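Local coordinates for tetratricopeptide TPR_2 repeat protein (Thermobaculum terrenum, PDB 5DJS) that joins tetratricopeptide repeats to a family 41 glycosyltransferase region of the GT-B type and holds uridine-5'-diphosphate in a pocket of that region, at residues G334-L339 / N408-A413; L362-T367 / L392-P397. The protein carries 1 engineered substitution. All coordinates share one frame; numbering follows the deposited sequence.

Contact 1: residues G334-L339 / N408-A413. With UDP (uridine-5'-diphosphate), chain E.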
loop_
_atom_site.group_PDB
_atom_site.type_symbol
_atom_site.label_atom_id
_atom_site.label_comp_id
_atom_site.label_asym_id
_atom_site.label_seq_id
_atom_site.Cartn_x
_atom_site.Cartn_y
_atom_site.Cartn_z
ATOM N N GLY A 334 9.713 17.620 -5.870
ATOM C CA GLY A 334 9.567 16.202 -6.232
ATOM C C GLY A 334 8.449 15.487 -5.481
ATOM O O GLY A 334 8.184 15.791 -4.311
ATOM N N CYS A 335 7.777 14.557 -6.169
ATOM C CA CYS A 335 6.764 13.685 -5.547
ATOM C C CYS A 335 6.702 12.354 -6.272
ATOM O O CYS A 335 6.135 12.265 -7.357
ATOM C CB CYS A 335 5.381 14.334 -5.546
ATOM S SG CYS A 335 4.119 13.239 -4.866
ATOM N N PHE A 336 7.283 11.318 -5.666
ATOM C CA PHE A 336 7.412 10.016 -6.318
ATOM C C PHE A 336 6.335 9.013 -5.868
ATOM O O PHE A 336 6.586 7.804 -5.757
ATOM C CB PHE A 336 8.832 9.457 -6.115
ATOM C CG PHE A 336 9.941 10.377 -6.569
ATOM C CD1 PHE A 336 9.727 11.427 -7.480
ATOM C CD2 PHE A 336 11.230 10.165 -6.102
ATOM C CE1 PHE A 336 10.770 12.254 -7.871
ATOM C CE2 PHE A 336 12.276 10.984 -6.498
ATOM C CZ PHE A 336 12.047 12.026 -7.386
ATOM N N ASN A 337 5.123 9.524 -5.677
ATOM C CA ASN A 337 3.985 8.735 -5.225
ATOM C C ASN A 337 3.095 8.220 -6.376
ATOM O O ASN A 337 3.052 8.803 -7.470
ATOM C CB ASN A 337 3.156 9.568 -4.241
ATOM C CG ASN A 337 3.808 9.668 -2.882
ATOM O OD1 ASN A 337 4.196 8.661 -2.314
ATOM N ND2 ASN A 337 3.920 10.872 -2.348
ATOM N N ARG A 338 2.409 7.107 -6.098
ATOM C CA ARG A 338 1.377 6.528 -6.969
ATOM C C ARG A 338 0.391 7.587 -7.457
ATOM O O ARG A 338 0.045 8.518 -6.709
ATOM C CB ARG A 338 0.573 5.452 -6.214
ATOM C CG ARG A 338 1.345 4.185 -5.882
ATOM C CD ARG A 338 0.455 3.069 -5.332
ATOM N NE ARG A 338 0.118 3.206 -3.898
ATOM C CZ ARG A 338 -1.105 3.378 -3.388
ATOM N NH1 ARG A 338 -2.175 3.459 -4.171
ATOM N NH2 ARG A 338 -1.270 3.474 -2.074
ATOM N N LEU A 339 -0.092 7.414 -8.686
ATOM C CA LEU A 339 -0.967 8.409 -9.309
ATOM C C LEU A 339 -2.337 8.529 -8.643
ATOM O O LEU A 339 -2.958 9.595 -8.683
ATOM C CB LEU A 339 -1.100 8.141 -10.805
ATOM C CG LEU A 339 0.233 8.208 -11.576
ATOM C CD1 LEU A 339 0.020 7.811 -13.023
ATOM C CD2 LEU A 339 0.890 9.586 -11.506
ATOM N N ASN A 408 18.842 12.937 -5.405
ATOM C CA ASN A 408 19.986 13.858 -5.482
ATOM C C ASN A 408 19.707 15.096 -6.326
ATOM O O ASN A 408 20.254 16.165 -6.034
ATOM C CB ASN A 408 21.231 13.152 -6.033
ATOM C CG ASN A 408 21.885 12.233 -5.012
ATOM O OD1 ASN A 408 21.858 12.505 -3.814
ATOM N ND2 ASN A 408 22.507 11.157 -5.490
ATOM N N ASP A 409 18.859 14.942 -7.351
ATOM C CA ASP A 409 18.418 16.052 -8.200
ATOM C C ASP A 409 17.156 16.779 -7.704
ATOM O O ASP A 409 16.629 17.625 -8.429
ATOM C CB ASP A 409 18.207 15.543 -9.631
ATOM C CG ASP A 409 19.442 14.820 -10.194
ATOM O OD1 ASP A 409 20.577 15.103 -9.747
ATOM O OD2 ASP A 409 19.276 13.963 -11.086
ATOM N N ILE A 410 16.697 16.480 -6.482
ATOM C CA ILE A 410 15.496 17.090 -5.889
ATOM C C ILE A 410 15.886 17.881 -4.650
ATOM O O ILE A 410 16.593 17.375 -3.785
ATOM C CB ILE A 410 14.459 16.021 -5.445
ATOM C CG1 ILE A 410 14.081 15.090 -6.603
ATOM C CG2 ILE A 410 13.193 16.657 -4.854
ATOM C CD1 ILE A 410 13.388 15.758 -7.773
ATOM N N ASP A 411 15.374 19.101 -4.544
ATOM C CA ASP A 411 15.657 19.971 -3.397
ATOM C C ASP A 411 14.672 19.745 -2.251
ATOM O O ASP A 411 15.065 19.722 -1.083
ATOM C CB ASP A 411 15.612 21.442 -3.823
ATOM C CG ASP A 411 16.556 21.741 -4.966
ATOM O OD1 ASP A 411 17.771 21.527 -4.786
ATOM O OD2 ASP A 411 16.085 22.172 -6.044
ATOM N N VAL A 412 13.394 19.615 -2.596
ATOM C CA VAL A 412 12.300 19.450 -1.636
ATOM C C VAL A 412 11.317 18.404 -2.163
ATOM O O VAL A 412 10.969 18.426 -3.349
ATOM C CB VAL A 412 11.531 20.776 -1.454
ATOM C CG1 VAL A 412 10.315 20.601 -0.545
ATOM C CG2 VAL A 412 12.459 21.867 -0.929
ATOM N N ALA A 413 10.859 17.511 -1.284
ATOM C CA ALA A 413 9.811 16.541 -1.631
ATOM C C ALA A 413 8.455 17.004 -1.125
ATOM O O ALA A 413 8.347 17.552 -0.026
ATOM C CB ALA A 413 10.139 15.187 -1.058
HETATM N N1 UDP E . 9.075 2.506 -6.549
HETATM C C2 UDP E . 9.907 2.110 -7.636
HETATM N N3 UDP E . 9.830 2.760 -8.812
HETATM C C4 UDP E . 8.979 3.786 -8.982
HETATM C C5 UDP E . 8.155 4.205 -7.946
HETATM C C6 UDP E . 8.222 3.542 -6.726
HETATM O O2 UDP E . 10.718 1.159 -7.528
HETATM O O4 UDP E . 8.920 4.373 -10.073
HETATM C "C1'" UDP E . 9.158 1.801 -5.252
HETATM C "C2'" UDP E . 9.662 2.761 -4.192
HETATM O "O2'" UDP E . 10.648 2.062 -3.428
HETATM C "C3'" UDP E . 8.413 3.159 -3.414
HETATM C "C4'" UDP E . 7.424 2.015 -3.632
HETATM O "O4'" UDP E . 7.891 1.303 -4.787
HETATM O "O3'" UDP E . 8.669 3.365 -2.031
HETATM C "C5'" UDP E . 5.969 2.420 -3.876
HETATM O "O5'" UDP E . 5.573 3.581 -3.147
HETATM P PA UDP E . 4.189 4.330 -3.532
HETATM O O1A UDP E . 3.078 3.327 -3.334
HETATM O O2A UDP E . 4.397 4.981 -4.880
HETATM O O3A UDP E . 3.988 5.542 -2.477
HETATM P PB UDP E . 3.980 5.371 -0.870
HETATM O O1B UDP E . 5.190 4.552 -0.527
HETATM O O2B UDP E . 4.122 6.772 -0.373
HETATM O O3B UDP E . 2.652 4.727 -0.553
#
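Gly334 turns both its N and its O to the neighbouring strand. Its N donates to Val412 O at 2.9 Å, nearly along the carbonyl axis; the angle at the hydrogen is 136°. With a second backbone hydrogen bond, between Gly334 and Leu414, this makes a parallel bridge to Ala413. Gly334 O also receives a CA-H...O contact from Ala413 CA at 3.2 Å. Ile410 CG2 lies over Gly334, in the place where a side chain would start. This methyl is 3.8 Å from Gly334 N, and Ile410 CD1 is near Gly334 CA. CG1 of Ile410 is anti to the carbonyl carbon (chi1 -55°), which sends that branch to Phe336. The two side chains meet tip to tip, with Phe336 CZ 3.8 Å from Ile410 CG1. The methylene comes at the ring obliquely. Phe336 also meets the ring of Tyr407.

After the strand the chain runs into the UDP pocket, which Phe336, Asn337 and Arg338 help to line. Arg338 bends at chi3 and presents NE to UDP O1A at 3.0 Å, in the guanidinium plane. Its backbone N makes a weak bond to UDP O2A. The cationic group probably offsets part of the diphosphate charge, and NH1 is held by Tyr123 OH.

The bridge joins strands 332-335 and 412-414, the middle pair of a six-stranded parallel sheet. Strand 361-365 flanks the first and strand 435-438 the second.

Contact 2: residues L362-T367 / L392-P397; sequences LRLIAT and LELLSP. With UDP (uridine-5'-diphosphate), chain E.
Three backbone hydrogen bonds tie strand 362-365 to strand 392-395. Glu393 N donates to Leu362 O at 2.9 Å, nearly along the carbonyl axis and close to straight (165°). Leu364 N gives to Glu393 O from above the carbonyl plane. Leu395 N gives to Leu364 O at 3.0 Å. The strand axes are 4.9 Å apart at closest and 17° from parallel.

Leucines pack on one face of the pair. Leu362 and Leu392 run side by side, with CD2 of the first 3.7 Å from CD1 of the second. Leu364 and Leu394 repeat this, their CD1 atoms 3.8 Å apart. The strands belong to a right-handed beta-alpha-beta crossover of a Rossmann-like GT-B domain. Its helix 372-383 touches Leu392 and Leu394 on this face. Helix 344-356 reaches Leu362 and Leu364 there.

Charges meet on the other face. Arg363 has CG anti to the backbone N (chi1 -176°) and crosses Glu393 obliquely. Its NE lies 3.5 Å from Glu393 OE2. The oxygen is well out of the guanidinium plane, so this salt bridge rests on charge alone. Glu393 OE1 pairs with Arg361. Leu395 lies alongside Arg363 on this face, its CD1 at the guanidinium edge. Ile365 CG1 packs on Leu395 CB.

At the strand ends, Pro397 and Thr367 cross at about a right angle, with Thr367 CG2 against Pro397 CG. Pro397 CB is 3.1 Å from UDP O4, and Ile365 CG2 is 3.7 Å from the same oxygen.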
loop_
_atom_site.group_PDB
_atom_site.type_symbol
_atom_site.label_atom_id
_atom_site.label_comp_id
_atom_site.label_asym_id
_atom_site.label_seq_id
_atom_site.Cartn_x
_atom_site.Cartn_y
_atom_site.Cartn_z
ATOM N N LEU A 362 8.474 20.835 -11.089
ATOM C CA LEU A 362 7.950 19.690 -10.321
ATOM C C LEU A 362 8.243 18.381 -11.035
ATOM O O LEU A 362 7.987 18.249 -12.233
ATOM C CB LEU A 362 6.449 19.827 -10.107
ATOM C CG LEU A 362 5.736 18.717 -9.331
ATOM C CD1 LEU A 362 6.286 18.537 -7.919
ATOM C CD2 LEU A 362 4.251 19.026 -9.269
ATOM N N ARG A 363 8.757 17.411 -10.282
ATOM C CA ARG A 363 9.235 16.138 -10.814
ATOM C C ARG A 363 8.415 14.977 -10.244
ATOM O O ARG A 363 8.545 14.649 -9.065
ATOM C CB ARG A 363 10.700 15.971 -10.419
ATOM C CG ARG A 363 11.396 14.734 -10.975
ATOM C CD ARG A 363 12.189 15.035 -12.234
ATOM N NE ARG A 363 13.480 14.344 -12.226
ATOM C CZ ARG A 363 14.652 14.871 -11.853
ATOM N NH1 ARG A 363 14.759 16.141 -11.448
ATOM N NH2 ARG A 363 15.744 14.108 -11.889
ATOM N N LEU A 364 7.577 14.363 -11.076
ATOM C CA LEU A 364 6.793 13.191 -10.672
ATOM C C LEU A 364 7.375 11.933 -11.294
ATOM O O LEU A 364 7.786 11.940 -12.459
ATOM C CB LEU A 364 5.328 13.335 -11.081
ATOM C CG LEU A 364 4.620 14.631 -10.712
ATOM C CD1 LEU A 364 3.166 14.572 -11.161
ATOM C CD2 LEU A 364 4.701 14.902 -9.218
ATOM N N ILE A 365 7.427 10.864 -10.506
ATOM C CA ILE A 365 7.862 9.553 -10.989
ATOM C C ILE A 365 6.910 8.508 -10.433
ATOM O O ILE A 365 6.792 8.349 -9.212
ATOM C CB ILE A 365 9.293 9.199 -10.543
ATOM C CG1 ILE A 365 10.300 10.251 -11.024
ATOM C CG2 ILE A 365 9.685 7.834 -11.096
ATOM C CD1 ILE A 365 11.652 10.159 -10.352
ATOM N N ALA A 366 6.255 7.782 -11.331
ATOM C CA ALA A 366 5.210 6.824 -10.957
ATOM C C ALA A 366 4.861 5.907 -12.132
ATOM O O ALA A 366 5.246 6.158 -13.281
ATOM C CB ALA A 366 3.966 7.554 -10.473
ATOM N N THR A 367 4.121 4.850 -11.834
ATOM C CA THR A 367 3.697 3.890 -12.844
ATOM C C THR A 367 2.536 4.511 -13.579
ATOM O O THR A 367 1.663 5.095 -12.941
ATOM C CB THR A 367 3.198 2.599 -12.198
ATOM O OG1 THR A 367 2.175 2.937 -11.256
ATOM C CG2 THR A 367 4.329 1.883 -11.474
ATOM N N LEU A 392 6.433 20.975 -15.593
ATOM C CA LEU A 392 6.132 19.667 -15.015
ATOM C C LEU A 392 6.873 18.571 -15.770
ATOM O O LEU A 392 6.608 18.365 -16.952
ATOM C CB LEU A 392 4.625 19.442 -15.142
ATOM C CG LEU A 392 3.981 18.281 -14.409
ATOM C CD1 LEU A 392 3.914 18.578 -12.923
ATOM C CD2 LEU A 392 2.580 18.038 -14.956
ATOM N N GLU A 393 7.799 17.878 -15.105
ATOM C CA GLU A 393 8.542 16.775 -15.746
ATOM C C GLU A 393 8.193 15.366 -15.181
ATOM O O GLU A 393 8.486 15.042 -14.032
ATOM C CB GLU A 393 10.065 17.044 -15.790
ATOM C CG GLU A 393 10.746 17.410 -14.476
ATOM C CD GLU A 393 12.275 17.484 -14.589
ATOM O OE1 GLU A 393 12.848 18.556 -14.289
ATOM O OE2 GLU A 393 12.913 16.474 -14.969
ATOM N N LEU A 394 7.566 14.549 -16.033
ATOM C CA LEU A 394 7.017 13.245 -15.672
ATOM C C LEU A 394 7.927 12.147 -16.196
ATOM O O LEU A 394 8.352 12.203 -17.348
ATOM C CB LEU A 394 5.644 13.065 -16.313
ATOM C CG LEU A 394 4.519 14.086 -16.097
ATOM C CD1 LEU A 394 4.541 14.700 -14.706
ATOM C CD2 LEU A 394 4.522 15.182 -17.150
ATOM N N LEU A 395 8.199 11.145 -15.366
ATOM C CA LEU A 395 9.134 10.070 -15.706
ATOM C C LEU A 395 8.531 8.681 -15.494
ATOM O O LEU A 395 7.765 8.453 -14.551
ATOM C CB LEU A 395 10.425 10.216 -14.884
ATOM C CG LEU A 395 11.644 10.801 -15.611
ATOM C CD1 LEU A 395 12.633 11.410 -14.628
ATOM C CD2 LEU A 395 12.320 9.738 -16.478
ATOM N N SER A 396 8.901 7.756 -16.377
ATOM C CA SER A 396 8.496 6.360 -16.266
ATOM C C SER A 396 9.187 5.729 -15.051
ATOM O O SER A 396 10.266 6.174 -14.662
ATOM C CB SER A 396 8.869 5.603 -17.547
ATOM O OG SER A 396 8.561 6.373 -18.696
ATOM N N PRO A 397 8.583 4.680 -14.462
ATOM C CA PRO A 397 9.139 4.118 -13.222
ATOM C C PRO A 397 10.489 3.395 -13.395
ATOM O O PRO A 397 10.816 2.934 -14.496
ATOM C CB PRO A 397 8.044 3.146 -12.756
ATOM C CG PRO A 397 7.353 2.731 -14.008
ATOM C CD PRO A 397 7.421 3.906 -14.948
HETATM N N1 UDP E . 9.075 2.506 -6.549
HETATM C C2 UDP E . 9.907 2.110 -7.636
HETATM N N3 UDP E . 9.830 2.760 -8.812
HETATM C C4 UDP E . 8.979 3.786 -8.982
HETATM C C5 UDP E . 8.155 4.205 -7.946
HETATM C C6 UDP E . 8.222 3.542 -6.726
HETATM O O2 UDP E . 10.718 1.159 -7.528
HETATM O O4 UDP E . 8.920 4.373 -10.073
HETATM C "C1'" UDP E . 9.158 1.801 -5.252
HETATM C "C2'" UDP E . 9.662 2.761 -4.192
HETATM O "O2'" UDP E . 10.648 2.062 -3.428
HETATM C "C3'" UDP E . 8.413 3.159 -3.414
HETATM C "C4'" UDP E . 7.424 2.015 -3.632
HETATM O "O4'" UDP E . 7.891 1.303 -4.787
HETATM O "O3'" UDP E . 8.669 3.365 -2.031
HETATM C "C5'" UDP E . 5.969 2.420 -3.876
HETATM O "O5'" UDP E . 5.573 3.581 -3.147
HETATM P PA UDP E . 4.189 4.330 -3.532
HETATM O O1A UDP E . 3.078 3.327 -3.334
HETATM O O2A UDP E . 4.397 4.981 -4.880
HETATM O O3A UDP E . 3.988 5.542 -2.477
HETATM P PB UDP E . 3.980 5.371 -0.870
HETATM O O1B UDP E . 5.190 4.552 -0.527
HETATM O O2B UDP E . 4.122 6.772 -0.373
HETATM O O3B UDP E . 2.652 4.727 -0.553
#

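Contacts 1 and 2 share one parallel sheet, with centres about 8 Å apart. Strand 392-395 lies at one edge, followed by 361-365, 332-335 and 412-414. Along the chain the order is 334-339, 362-367, 392-397, 408-413, so both segments of contact 2 fall between those of contact 1. Strands 332-335 and 361-365 join the two contacts: Cys335 N probably bonds to Arg363 O at 3.0 Å, and Phe336 packs on Ile365. Past the C-terminal strand ends, both contacts reach UDP. Contact 1 serves the diphosphate through Arg338, while contact 2 borders the uracil at O4. The C-terminal ends of neighbouring strands and the loops after them thus contribute to one UDP pocket, as is usual in Rossmann-like domains.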